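Local coordinates for protein 5-formyl-3-hydroxy-2-methylpyridine 4-carboxylate 5-dehydrogenase (Mesorhizobium japonicum MAFF 303099, PDB 4OM8) that oxidises 5-formyl-3-hydroxy-2-methylpyridine-4-carboxylate with NAD(+), and can also reduce it with NADH to 4-pyridoxic acid, in vitamin B6 degradation, at residues 18-23 with 171-176; 25-30 with 62-67; 112-117 with 135-140; 147-152 with 185-190. All coordinates share one frame; numbering follows the deposited sequence.

Overall arrangement
The four contacts all reach one mixed sheet of a Rossmann-type NAD-binding domain, and only contact 4 brings in the C-terminal domain. Along the chain, contact 2 and then contact 3 close within the interval spanned by contact 1, while contacts 1 and 4 interleave. Contact 2 joins strands 27-31 and 66-70 at one edge of the sheet; contact 1, about 11 Å away between centres, links helix 14-23 to the approach to strand 174-178 at the other edge. Contacts 3 and 4 are adjacent, their centres about 8 Å apart on neighbouring strands 133-137 and 147-151. There H137 meets E149 beside the nicotinamide, so the probable catalytic region lies where the two domains join.

Contact 1: 18-23 with 171-176; sequences AARLAR and IGLLPV
In the Schellman motif that ends helix 158-170, with G172 at positive phi as C-prime residue, I171, G172 and L173 meet R20 and L21 of helix 14-23. The CG of R20 is anti to the backbone N (chi1 -179°) and the chain then bends at chi2, and the long side chain slides past I171 and L173 in the opposite direction to theirs. NH2 donates to I171 O over 2.8 Å, with an N-H...O angle of 149° and the donor tilted from the carbonyl plane. L173 lies over one face of the guanidinium, its CD1 4.1 Å above the plane and displaced toward the rim. Two waters extend the grip: one, in the guanidinium plane, joins R20 NH2 to G172 O, and the other joins R20 NH1 to I171 O, which therefore receives two bonds. Beside this polar cluster the contact turns apolar, with L21 CD2 4.0 Å from I171 CD1. L52 and I57 also touch the R20 side chain. An arginine of the first helix of the Rossmann fold thus binds loop carbonyls just past a Schellman-terminated helix, I171 O directly and G172 O through water.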
loop_
_atom_site.group_PDB
_atom_site.type_symbol
_atom_site.label_atom_id
_atom_site.label_comp_id
_atom_site.label_asym_id
_atom_site.label_seq_id
_atom_site.Cartn_x
_atom_site.Cartn_y
_atom_site.Cartn_z
ATOM N N ALA A 18 -15.778 19.870 3.497
ATOM C CA ALA A 18 -16.759 20.700 4.197
ATOM C C ALA A 18 -17.657 19.840 5.079
ATOM O O ALA A 18 -17.862 20.140 6.264
ATOM C CB ALA A 18 -17.597 21.499 3.195
ATOM N N ALA A 19 -18.178 18.763 4.514
ATOM C CA ALA A 19 -19.045 17.869 5.273
ATOM C C ALA A 19 -18.325 17.296 6.499
ATOM O O ALA A 19 -18.890 17.238 7.589
ATOM C CB ALA A 19 -19.547 16.752 4.382
ATOM N N ARG A 20 -17.067 16.889 6.325
ATOM C CA ARG A 20 -16.358 16.224 7.408
ATOM C C ARG A 20 -16.047 17.197 8.527
ATOM O O ARG A 20 -16.123 16.840 9.703
ATOM C CB ARG A 20 -15.058 15.580 6.913
ATOM C CG ARG A 20 -14.288 14.856 8.016
ATOM C CD ARG A 20 -15.145 13.754 8.597
ATOM N NE ARG A 20 -14.535 13.040 9.717
ATOM C CZ ARG A 20 -14.641 13.415 10.988
ATOM N NH1 ARG A 20 -15.306 14.525 11.310
ATOM N NH2 ARG A 20 -14.084 12.678 11.943
ATOM N N LEU A 21 -15.669 18.421 8.162
ATOM C CA LEU A 21 -15.400 19.430 9.170
ATOM C C LEU A 21 -16.670 19.811 9.928
ATOM O O LEU A 21 -16.645 19.943 11.150
ATOM C CB LEU A 21 -14.777 20.669 8.520
ATOM C CG LEU A 21 -13.351 20.435 8.008
ATOM C CD1 LEU A 21 -12.902 21.607 7.132
ATOM C CD2 LEU A 21 -12.379 20.253 9.173
ATOM N N ALA A 22 -17.779 19.972 9.219
ATOM C CA ALA A 22 -19.033 20.294 9.894
ATOM C C ALA A 22 -19.474 19.177 10.825
ATOM O O ALA A 22 -20.044 19.432 11.885
ATOM C CB ALA A 22 -20.117 20.583 8.884
ATOM N N ARG A 23 -19.220 17.935 10.425
ATOM C CA ARG A 23 -19.602 16.791 11.250
ATOM C C ARG A 23 -18.825 16.808 12.574
ATOM O O ARG A 23 -19.263 16.246 13.575
ATOM C CB ARG A 23 -19.357 15.486 10.479
ATOM C CG ARG A 23 -19.901 14.214 11.142
ATOM C CD ARG A 23 -21.417 14.236 11.242
ATOM N NE ARG A 23 -22.061 14.242 9.931
ATOM C CZ ARG A 23 -22.636 13.174 9.378
ATOM N NH1 ARG A 23 -22.627 12.015 10.016
ATOM N NH2 ARG A 23 -23.205 13.269 8.181
ATOM N N ILE A 171 -11.561 16.335 16.168
ATOM C CA ILE A 171 -12.752 15.845 15.493
ATOM C C ILE A 171 -12.611 14.373 15.088
ATOM O O ILE A 171 -13.439 13.846 14.357
ATOM C CB ILE A 171 -13.107 16.703 14.260
ATOM C CG1 ILE A 171 -11.991 16.662 13.209
ATOM C CG2 ILE A 171 -13.409 18.149 14.676
ATOM C CD1 ILE A 171 -12.366 17.378 11.919
ATOM N N GLY A 172 -11.576 13.715 15.600
ATOM C CA GLY A 172 -11.432 12.281 15.445
ATOM C C GLY A 172 -10.608 11.835 14.249
ATOM O O GLY A 172 -10.631 10.665 13.881
ATOM N N LEU A 173 -9.904 12.769 13.624
ATOM C CA LEU A 173 -9.080 12.444 12.469
ATOM C C LEU A 173 -7.628 12.248 12.898
ATOM O O LEU A 173 -7.295 12.387 14.073
ATOM C CB LEU A 173 -9.214 13.530 11.400
ATOM C CG LEU A 173 -10.589 13.531 10.732
ATOM C CD1 LEU A 173 -10.699 14.677 9.732
ATOM C CD2 LEU A 173 -10.868 12.181 10.060
ATOM N N LEU A 174 -6.779 11.884 11.942
ATOM C CA LEU A 174 -5.415 11.469 12.247
ATOM C C LEU A 174 -4.406 12.400 11.596
ATOM O O LEU A 174 -4.086 12.257 10.414
ATOM C CB LEU A 174 -5.188 10.036 11.773
ATOM C CG LEU A 174 -6.209 8.996 12.229
ATOM C CD1 LEU A 174 -5.954 7.664 11.537
ATOM C CD2 LEU A 174 -6.140 8.815 13.733
ATOM N N PRO A 175 -3.900 13.365 12.364
ATOM C CA PRO A 175 -2.914 14.270 11.778
ATOM C C PRO A 175 -1.522 13.679 11.815
ATOM O O PRO A 175 -1.188 12.969 12.762
ATOM C CB PRO A 175 -2.993 15.495 12.684
ATOM C CG PRO A 175 -3.317 14.916 14.033
ATOM C CD PRO A 175 -4.153 13.664 13.784
ATOM N N VAL A 176 -0.716 13.980 10.801
ATOM C CA VAL A 176 0.704 13.657 10.873
ATOM C C VAL A 176 1.500 14.917 10.562
ATOM O O VAL A 176 1.233 15.624 9.591
ATOM C CB VAL A 176 1.110 12.500 9.925
ATOM C CG1 VAL A 176 0.419 11.206 10.335
ATOM C CG2 VAL A 176 0.812 12.834 8.481
HETATM O O HOH W 1 -13.094 9.972 11.919
HETATM O O HOH W 2 -16.327 14.396 13.979
#

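Contact 2: 25-30 with 62-67; sequences GLQVVA and AGVGTV
V28 and V67 face each other as a parallel bridge between strands 27-31 and 66-70, where V28 N donates to T66 O over 2.8 Å. Toward the start of the pair the bonding slackens: T66 N to L26 O and G65 N to G25 O are both weak. At G63 a CB would run into G25 O, and at G25 one would be tight against A62 O. G25 takes positive phi in the Schellman motif that ends helix 14-23, and positive phi favours glycine at G65. The two strands are the arms of a beta-alpha-beta crossover through helix 35-54, a building block of the Rossmann fold, and D32, which binds NAD, directly follows the first. On one face of the sheet V28 CB stands 4.3 Å from V67 CG2, and both valines pack against helix 14-23. The other face bears Q27 and T66. There Q27 lies alongside V64, pointing the same way, with Q27 CB 3.7 Å from V64 CG1. V64 CG1 is anti to its own backbone N (chi1 170°), which turns that methyl to the glutamine. A water bridges V28 O and T66 OG1.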
loop_
_atom_site.group_PDB
_atom_site.type_symbol
_atom_site.label_atom_id
_atom_site.label_comp_id
_atom_site.label_asym_id
_atom_site.label_seq_id
_atom_site.Cartn_x
_atom_site.Cartn_y
_atom_site.Cartn_z
ATOM N N GLY A 25 -18.411 19.474 14.250
ATOM C CA GLY A 25 -18.980 20.532 15.067
ATOM C C GLY A 25 -18.650 21.934 14.582
ATOM O O GLY A 25 -19.150 22.905 15.128
ATOM N N LEU A 26 -17.819 22.040 13.552
ATOM C CA LEU A 26 -17.351 23.334 13.072
ATOM C C LEU A 26 -18.378 24.017 12.188
ATOM O O LEU A 26 -19.181 23.351 11.529
ATOM C CB LEU A 26 -16.044 23.160 12.294
ATOM C CG LEU A 26 -14.740 22.882 13.050
ATOM C CD1 LEU A 26 -14.363 24.037 13.978
ATOM C CD2 LEU A 26 -14.751 21.562 13.818
ATOM N N GLN A 27 -18.370 25.350 12.172
ATOM C CA GLN A 27 -19.173 26.090 11.212
ATOM C C GLN A 27 -18.371 26.246 9.935
ATOM O O GLN A 27 -17.268 26.768 9.987
ATOM C CB GLN A 27 -19.553 27.465 11.759
ATOM C CG GLN A 27 -20.116 28.407 10.701
ATOM C CD GLN A 27 -20.228 29.835 11.197
ATOM O OE1 GLN A 27 -21.053 30.134 12.072
ATOM N NE2 GLN A 27 -19.405 30.730 10.640
ATOM N N VAL A 28 -18.919 25.798 8.805
ATOM C CA VAL A 28 -18.179 25.833 7.545
ATOM C C VAL A 28 -18.929 26.668 6.524
ATOM O O VAL A 28 -20.109 26.421 6.270
ATOM C CB VAL A 28 -17.953 24.404 6.983
ATOM C CG1 VAL A 28 -17.210 24.449 5.648
ATOM C CG2 VAL A 28 -17.202 23.549 7.985
ATOM N N VAL A 29 -18.250 27.660 5.944
ATOM C CA VAL A 29 -18.809 28.379 4.801
ATOM C C VAL A 29 -17.838 28.215 3.637
ATOM O O VAL A 29 -16.639 28.415 3.790
ATOM C CB VAL A 29 -19.063 29.868 5.118
ATOM C CG1 VAL A 29 -19.765 30.543 3.950
ATOM C CG2 VAL A 29 -19.930 29.995 6.368
ATOM N N ALA A 30 -18.350 27.814 2.480
ATOM C CA ALA A 30 -17.476 27.480 1.365
ATOM C C ALA A 30 -17.819 28.305 0.143
ATOM O O ALA A 30 -18.992 28.640 -0.096
ATOM C CB ALA A 30 -17.564 25.998 1.045
ATOM N N ALA A 62 -21.760 19.602 20.913
ATOM C CA ALA A 62 -21.621 21.059 20.910
ATOM C C ALA A 62 -20.974 21.578 19.628
ATOM O O ALA A 62 -20.264 20.845 18.937
ATOM C CB ALA A 62 -20.818 21.511 22.121
ATOM N N GLY A 63 -21.216 22.848 19.318
ATOM C CA GLY A 63 -20.693 23.442 18.102
ATOM C C GLY A 63 -21.803 23.676 17.098
ATOM O O GLY A 63 -22.890 23.112 17.209
ATOM N N VAL A 64 -21.516 24.506 16.103
ATOM C CA VAL A 64 -22.493 24.861 15.079
ATOM C C VAL A 64 -22.758 23.684 14.128
ATOM O O VAL A 64 -23.912 23.295 13.914
ATOM C CB VAL A 64 -22.016 26.102 14.287
ATOM C CG1 VAL A 64 -22.883 26.346 13.064
ATOM C CG2 VAL A 64 -21.995 27.336 15.196
ATOM N N GLY A 65 -21.692 23.134 13.550
ATOM C CA GLY A 65 -21.793 21.927 12.741
ATOM C C GLY A 65 -22.616 22.033 11.473
ATOM O O GLY A 65 -23.395 21.134 11.162
ATOM N N THR A 66 -22.436 23.113 10.721
ATOM C CA THR A 66 -23.178 23.318 9.486
ATOM C C THR A 66 -22.272 23.619 8.303
ATOM O O THR A 66 -21.119 24.037 8.468
ATOM C CB THR A 66 -24.174 24.473 9.603
ATOM O OG1 THR A 66 -23.463 25.674 9.926
ATOM C CG2 THR A 66 -25.226 24.188 10.684
ATOM N N VAL A 67 -22.813 23.404 7.104
ATOM C CA VAL A 67 -22.161 23.777 5.854
ATOM C C VAL A 67 -23.066 24.714 5.071
ATOM O O VAL A 67 -24.263 24.446 4.927
ATOM C CB VAL A 67 -21.855 22.551 4.965
ATOM C CG1 VAL A 67 -21.207 22.990 3.646
ATOM C CG2 VAL A 67 -20.973 21.560 5.682
HETATM O O HOH W 3 -22.255 27.211 7.857
#

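Contact 3: 112-117 with 135-140; sequences ASDTSG and GMHWSN. With NAD (nicotinamide-adenine-dinucleotide), chain C.
H137 reaches across to the turn at D114, T115 and S116. CB is 4.1 Å from T115 O, and CG, anti to the backbone N (chi1 179°), also approaches that oxygen. CD2 is the ring carbon nearest the carbonyls, 3.2 Å from T115 O and 3.4 Å from D114 O, the latter lying in the ring plane at its edge. CE1 comes to 4.0 Å from S116 OG. NE2, at the tip, shares a 2.9 Å hydrogen bond with S116 OG, either atom being a possible donor, while on the other nitrogen ND1 bonds to E149 OE1. The imidazole is thus held at both nitrogens, and NE2 is 3.7 Å from NAD C5N. H137 is probably important for catalysis, and such a histidine-glutamate pair is characteristic of the 3-hydroxyacyl-CoA dehydrogenase family. Next to it, W138 N donates to D114 OD1 over 2.9 Å, meeting that oxygen nearly end-on to its C-O bond, and W138 O lies 3.1 Å from NAD C5N. S113 OG accepts from T115 N in an ST turn and is also hydrogen-bonded to E85. Behind the site, M136 N bonds to S113 O, joining strands 110-113 and 133-137 in parallel; helix 14-23 touches D114 and W138, helix 120-123 backs S113 and T115, and the start of helix 187-203 flanks H137.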
loop_
_atom_site.group_PDB
_atom_site.type_symbol
_atom_site.label_atom_id
_atom_site.label_comp_id
_atom_site.label_asym_id
_atom_site.label_seq_id
_atom_site.Cartn_x
_atom_site.Cartn_y
_atom_site.Cartn_z
ATOM N N ALA A 112 -4.596 27.773 5.708
ATOM C CA ALA A 112 -4.014 26.496 5.334
ATOM C C ALA A 112 -4.186 26.256 3.853
ATOM O O ALA A 112 -5.216 26.616 3.295
ATOM C CB ALA A 112 -4.674 25.371 6.118
ATOM N N SER A 113 -3.183 25.672 3.211
ATOM C CA SER A 113 -3.327 25.237 1.827
ATOM C C SER A 113 -3.450 23.730 1.744
ATOM O O SER A 113 -2.718 23.009 2.425
ATOM C CB SER A 113 -2.134 25.681 0.984
ATOM O OG SER A 113 -2.292 25.231 -0.358
ATOM N N ASP A 114 -4.340 23.271 0.861
ATOM C CA ASP A 114 -4.489 21.851 0.541
ATOM C C ASP A 114 -3.507 21.410 -0.550
ATOM O O ASP A 114 -3.588 20.273 -1.018
ATOM C CB ASP A 114 -5.936 21.580 0.097
ATOM C CG ASP A 114 -6.315 20.101 0.104
ATOM O OD1 ASP A 114 -5.746 19.318 0.879
ATOM O OD2 ASP A 114 -7.259 19.751 -0.635
ATOM N N THR A 115 -2.570 22.283 -0.933
ATOM C CA THR A 115 -1.640 21.974 -2.024
ATOM C C THR A 115 -0.934 20.630 -1.836
ATOM O O THR A 115 -0.582 20.237 -0.725
ATOM C CB THR A 115 -0.569 23.069 -2.190
ATOM O OG1 THR A 115 0.237 22.768 -3.346
ATOM C CG2 THR A 115 0.333 23.144 -0.955
ATOM N N SER A 116 -0.728 19.928 -2.945
ATOM C CA SER A 116 0.079 18.714 -2.919
ATOM C C SER A 116 1.553 18.986 -3.234
ATOM O O SER A 116 2.438 18.349 -2.669
ATOM C CB SER A 116 -0.485 17.693 -3.910
ATOM O OG SER A 116 -1.774 17.258 -3.513
ATOM N N GLY A 117 1.820 19.922 -4.137
ATOM C CA GLY A 117 3.160 20.033 -4.688
ATOM C C GLY A 117 3.845 21.381 -4.660
ATOM O O GLY A 117 4.979 21.502 -5.116
ATOM N N GLY A 135 0.619 24.146 5.610
ATOM C CA GLY A 135 0.008 23.136 4.770
ATOM C C GLY A 135 -0.914 22.242 5.573
ATOM O O GLY A 135 -0.567 21.809 6.670
ATOM N N MET A 136 -2.115 22.010 5.045
ATOM C CA MET A 136 -3.054 21.050 5.612
ATOM C C MET A 136 -3.500 20.188 4.443
ATOM O O MET A 136 -4.429 20.538 3.712
ATOM C CB MET A 136 -4.239 21.753 6.279
ATOM C CG MET A 136 -5.203 20.834 6.997
ATOM S SD MET A 136 -6.698 21.754 7.423
ATOM C CE MET A 136 -7.459 20.626 8.599
ATOM N N HIS A 137 -2.803 19.071 4.253
ATOM C CA HIS A 137 -2.921 18.319 3.019
ATOM C C HIS A 137 -3.800 17.091 3.220
ATOM O O HIS A 137 -3.393 16.117 3.844
ATOM C CB HIS A 137 -1.534 17.923 2.519
ATOM C CG HIS A 137 -1.559 17.114 1.267
ATOM N ND1 HIS A 137 -1.118 15.810 1.227
ATOM C CD2 HIS A 137 -1.977 17.415 0.014
ATOM C CE1 HIS A 137 -1.256 15.342 -0.001
ATOM N NE2 HIS A 137 -1.768 16.297 -0.759
ATOM N N TRP A 138 -5.021 17.184 2.709
ATOM C CA TRP A 138 -5.992 16.109 2.772
ATOM C C TRP A 138 -5.748 15.110 1.656
ATOM O O TRP A 138 -4.931 15.349 0.764
ATOM C CB TRP A 138 -7.404 16.670 2.655
ATOM C CG TRP A 138 -7.821 17.619 3.748
ATOM C CD1 TRP A 138 -7.273 18.843 4.050
ATOM C CD2 TRP A 138 -8.911 17.433 4.650
ATOM N NE1 TRP A 138 -7.955 19.421 5.103
ATOM C CE2 TRP A 138 -8.962 18.571 5.490
ATOM C CE3 TRP A 138 -9.848 16.408 4.838
ATOM C CZ2 TRP A 138 -9.919 18.711 6.493
ATOM C CZ3 TRP A 138 -10.793 16.544 5.845
ATOM C CH2 TRP A 138 -10.823 17.690 6.657
ATOM N N SER A 139 -6.457 13.988 1.707
ATOM C CA SER A 139 -6.377 12.983 0.647
ATOM C C SER A 139 -7.757 12.692 0.063
ATOM O O SER A 139 -8.768 12.856 0.739
ATOM C CB SER A 139 -5.745 11.689 1.177
ATOM O OG SER A 139 -4.368 11.869 1.498
ATOM N N ASN A 140 -7.797 12.267 -1.198
ATOM C CA ASN A 140 -9.068 12.008 -1.870
ATOM C C ASN A 140 -9.534 10.578 -1.633
ATOM O O ASN A 140 -8.762 9.653 -1.852
ATOM C CB ASN A 140 -8.915 12.272 -3.367
ATOM C CG ASN A 140 -10.220 12.130 -4.121
ATOM O OD1 ASN A 140 -11.279 12.533 -3.645
ATOM N ND2 ASN A 140 -10.140 11.581 -5.329
HETATM P PA NAD C . -10.263 20.911 -8.682
HETATM O O1A NAD C . -9.683 21.397 -9.999
HETATM O O2A NAD C . -11.188 19.704 -8.647
HETATM O O5B NAD C . -11.038 22.149 -8.007
HETATM C C5B NAD C . -10.489 23.468 -7.979
HETATM C C4B NAD C . -11.630 24.436 -7.711
HETATM O O4B NAD C . -11.099 25.736 -7.447
HETATM C C3B NAD C . -12.553 24.554 -8.923
HETATM O O3B NAD C . -13.905 24.261 -8.548
HETATM C C2B NAD C . -12.381 26.001 -9.369
HETATM O O2B NAD C . -13.558 26.594 -9.939
HETATM C C1B NAD C . -11.989 26.675 -8.069
HETATM N N9A NAD C . -11.298 27.970 -8.194
HETATM C C8A NAD C . -10.428 28.360 -9.141
HETATM N N7A NAD C . -9.986 29.618 -8.894
HETATM C C5A NAD C . -10.575 30.044 -7.765
HETATM C C6A NAD C . -10.558 31.268 -6.945
HETATM N N6A NAD C . -9.792 32.333 -7.285
HETATM N N1A NAD C . -11.335 31.292 -5.840
HETATM C C2A NAD C . -12.106 30.250 -5.486
HETATM N N3A NAD C . -12.170 29.106 -6.186
HETATM C C4A NAD C . -11.443 28.955 -7.314
HETATM O O3 NAD C . -9.019 20.755 -7.668
HETATM P PN NAD C . -8.887 19.700 -6.459
HETATM O O1N NAD C . -8.540 18.333 -7.018
HETATM O O2N NAD C . -10.041 19.813 -5.489
HETATM O O5D NAD C . -7.574 20.246 -5.721
HETATM C C5D NAD C . -7.546 21.527 -5.079
HETATM C C4D NAD C . -6.213 21.648 -4.349
HETATM O O4D NAD C . -6.092 20.523 -3.483
HETATM C C3D NAD C . -5.020 21.581 -5.290
HETATM O O3D NAD C . -3.970 22.347 -4.693
HETATM C C2D NAD C . -4.615 20.120 -5.271
HETATM O O2D NAD C . -3.216 19.943 -5.516
HETATM C C1D NAD C . -4.953 19.731 -3.842
HETATM N N1N NAD C . -5.259 18.305 -3.640
HETATM C C2N NAD C . -5.854 17.549 -4.585
HETATM C C3N NAD C . -6.138 16.206 -4.326
HETATM C C7N NAD C . -6.766 15.295 -5.347
HETATM O O7N NAD C . -7.498 15.720 -6.228
HETATM N N7N NAD C . -6.470 13.999 -5.261
HETATM C C4N NAD C . -5.811 15.659 -3.090
HETATM C C5N NAD C . -5.212 16.468 -2.134
HETATM C C6N NAD C . -4.956 17.797 -2.438
#

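Contact 4: 147-152 with 185-190; sequences MIEVIA and FVENRV
The ring of F185 carries I151 CD1 over the centre of one face, 3.6 Å above the plane, in a CH-pi contact only 11° off the ring normal. I151 CG1 and CG2 also reach the ring, toward F185 CD1. The isoleucine side chain crosses the phenylalanine at about a right angle, and its unusual chi2 of 102° places CD1 on the ring. The second flat group, the E149 carboxylate, is turned 79° from the F185 ring, and its OE2 is gripped by two backbone amides. V186 N donates over 2.9 Å from the syn side, close to the carboxylate plane, whereas E187 N, also at 2.9 Å, comes from well above that plane. The other oxygen, OE1, bonds to H137 ND1 and to a water that also accepts from N188 N. Both carboxylate oxygens are therefore tied, directly or through water, to the beginning of helix 187-203. E187 OE1 stands 4.1 Å from E149 OE1, while E187 OE2 bonds to S139 OG and lies 3.5 Å from M147 CE. The same helix faces the second subunit of the dimer, where R189 forms salt bridges with D251 and E197 of that subunit. Strand 147-151 belongs to the NAD-binding domain and the helix to the C-terminal domain, so E149 spans their junction. The two amides fix the rotation of its carboxylate, consistent with a role for E149 in positioning H137 beside the nicotinamide.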
loop_
_atom_site.group_PDB
_atom_site.type_symbol
_atom_site.label_atom_id
_atom_site.label_comp_id
_atom_site.label_asym_id
_atom_site.label_seq_id
_atom_site.Cartn_x
_atom_site.Cartn_y
_atom_site.Cartn_z
ATOM N N MET A 147 -6.544 10.501 7.356
ATOM C CA MET A 147 -5.224 11.038 7.638
ATOM C C MET A 147 -4.999 12.344 6.897
ATOM O O MET A 147 -5.287 12.445 5.704
ATOM C CB MET A 147 -4.170 9.995 7.247
ATOM C CG MET A 147 -2.713 10.379 7.534
ATOM S SD MET A 147 -1.958 11.479 6.316
ATOM C CE MET A 147 -2.144 10.581 4.773
ATOM N N ILE A 148 -4.488 13.339 7.619
ATOM C CA ILE A 148 -4.165 14.652 7.072
ATOM C C ILE A 148 -2.749 15.032 7.448
ATOM O O ILE A 148 -2.367 14.905 8.612
ATOM C CB ILE A 148 -5.150 15.729 7.608
ATOM C CG1 ILE A 148 -6.584 15.392 7.188
ATOM C CG2 ILE A 148 -4.775 17.105 7.093
ATOM C CD1 ILE A 148 -7.649 16.223 7.911
ATOM N N GLU A 149 -1.974 15.487 6.462
ATOM C CA GLU A 149 -0.620 15.980 6.719
ATOM C C GLU A 149 -0.637 17.451 7.121
ATOM O O GLU A 149 -1.331 18.255 6.499
ATOM C CB GLU A 149 0.263 15.810 5.485
ATOM C CG GLU A 149 0.518 14.350 5.085
ATOM C CD GLU A 149 1.326 14.273 3.821
ATOM O OE1 GLU A 149 0.811 14.704 2.770
ATOM O OE2 GLU A 149 2.474 13.792 3.890
ATOM N N VAL A 150 0.142 17.797 8.140
ATOM C CA VAL A 150 0.288 19.185 8.578
ATOM C C VAL A 150 1.735 19.603 8.337
ATOM O O VAL A 150 2.653 18.973 8.880
ATOM C CB VAL A 150 -0.079 19.342 10.061
ATOM C CG1 VAL A 150 -0.042 20.812 10.446
ATOM C CG2 VAL A 150 -1.475 18.766 10.329
ATOM N N ILE A 151 1.948 20.619 7.502
ATOM C CA ILE A 151 3.301 20.966 7.063
ATOM C C ILE A 151 3.676 22.425 7.258
ATOM O O ILE A 151 3.156 23.308 6.583
ATOM C CB ILE A 151 3.513 20.641 5.571
ATOM C CG1 ILE A 151 2.938 19.262 5.222
ATOM C CG2 ILE A 151 4.997 20.733 5.212
ATOM C CD1 ILE A 151 1.580 19.301 4.504
ATOM N N ALA A 152 4.643 22.670 8.131
ATOM C CA ALA A 152 5.175 24.014 8.261
ATOM C C ALA A 152 6.041 24.413 7.075
ATOM O O ALA A 152 6.870 23.632 6.595
ATOM C CB ALA A 152 5.980 24.128 9.531
ATOM N N PHE A 185 5.855 16.391 0.414
ATOM C CA PHE A 185 5.694 16.132 1.852
ATOM C C PHE A 185 6.066 14.671 2.160
ATOM O O PHE A 185 7.178 14.261 1.831
ATOM C CB PHE A 185 4.275 16.503 2.291
ATOM C CG PHE A 185 3.843 17.866 1.806
ATOM C CD1 PHE A 185 4.686 18.963 1.930
ATOM C CD2 PHE A 185 2.606 18.044 1.209
ATOM C CE1 PHE A 185 4.300 20.209 1.481
ATOM C CE2 PHE A 185 2.215 19.280 0.744
ATOM C CZ PHE A 185 3.055 20.373 0.890
ATOM N N VAL A 186 5.191 13.878 2.776
ATOM C CA VAL A 186 5.539 12.469 3.009
ATOM C C VAL A 186 4.713 11.523 2.149
ATOM O O VAL A 186 5.280 10.667 1.445
ATOM C CB VAL A 186 5.383 12.084 4.499
ATOM C CG1 VAL A 186 5.493 10.562 4.687
ATOM C CG2 VAL A 186 6.452 12.818 5.309
ATOM N N GLU A 187 3.391 11.681 2.193
ATOM C CA GLU A 187 2.477 10.740 1.531
ATOM C C GLU A 187 2.805 10.586 0.049
ATOM O O GLU A 187 3.030 9.474 -0.449
ATOM C CB GLU A 187 1.025 11.200 1.698
ATOM C CG GLU A 187 0.022 10.313 1.017
ATOM C CD GLU A 187 -1.337 10.974 0.943
ATOM O OE1 GLU A 187 -1.402 12.139 0.502
ATOM O OE2 GLU A 187 -2.337 10.341 1.335
ATOM N N ASN A 188 2.839 11.693 -0.677
ATOM C CA ASN A 188 3.030 11.555 -2.109
ATOM C C ASN A 188 4.475 11.213 -2.465
ATOM O O ASN A 188 4.715 10.665 -3.534
ATOM C CB ASN A 188 2.547 12.807 -2.838
ATOM C CG ASN A 188 1.050 12.752 -3.087
ATOM O OD1 ASN A 188 0.522 11.680 -3.379
ATOM N ND2 ASN A 188 0.355 13.884 -2.934
ATOM N N ARG A 189 5.432 11.468 -1.568
ATOM C CA ARG A 189 6.793 10.985 -1.822
ATOM C C ARG A 189 6.834 9.467 -1.800
ATOM O O ARG A 189 7.395 8.823 -2.697
ATOM C CB ARG A 189 7.784 11.527 -0.794
ATOM C CG ARG A 189 8.057 13.010 -0.946
ATOM C CD ARG A 189 9.209 13.459 -0.057
ATOM N NE ARG A 189 10.519 12.972 -0.463
ATOM C CZ ARG A 189 11.329 13.614 -1.297
ATOM N NH1 ARG A 189 10.976 14.776 -1.828
ATOM N NH2 ARG A 189 12.514 13.087 -1.589
ATOM N N VAL A 190 6.232 8.884 -0.771
ATOM C CA VAL A 190 6.250 7.439 -0.673
ATOM C C VAL A 190 5.404 6.840 -1.807
ATOM O O VAL A 190 5.796 5.843 -2.427
ATOM C CB VAL A 190 5.768 6.966 0.710
ATOM C CG1 VAL A 190 5.723 5.447 0.772
ATOM C CG2 VAL A 190 6.697 7.498 1.802
HETATM O O HOH W 4 2.103 14.335 0.367
#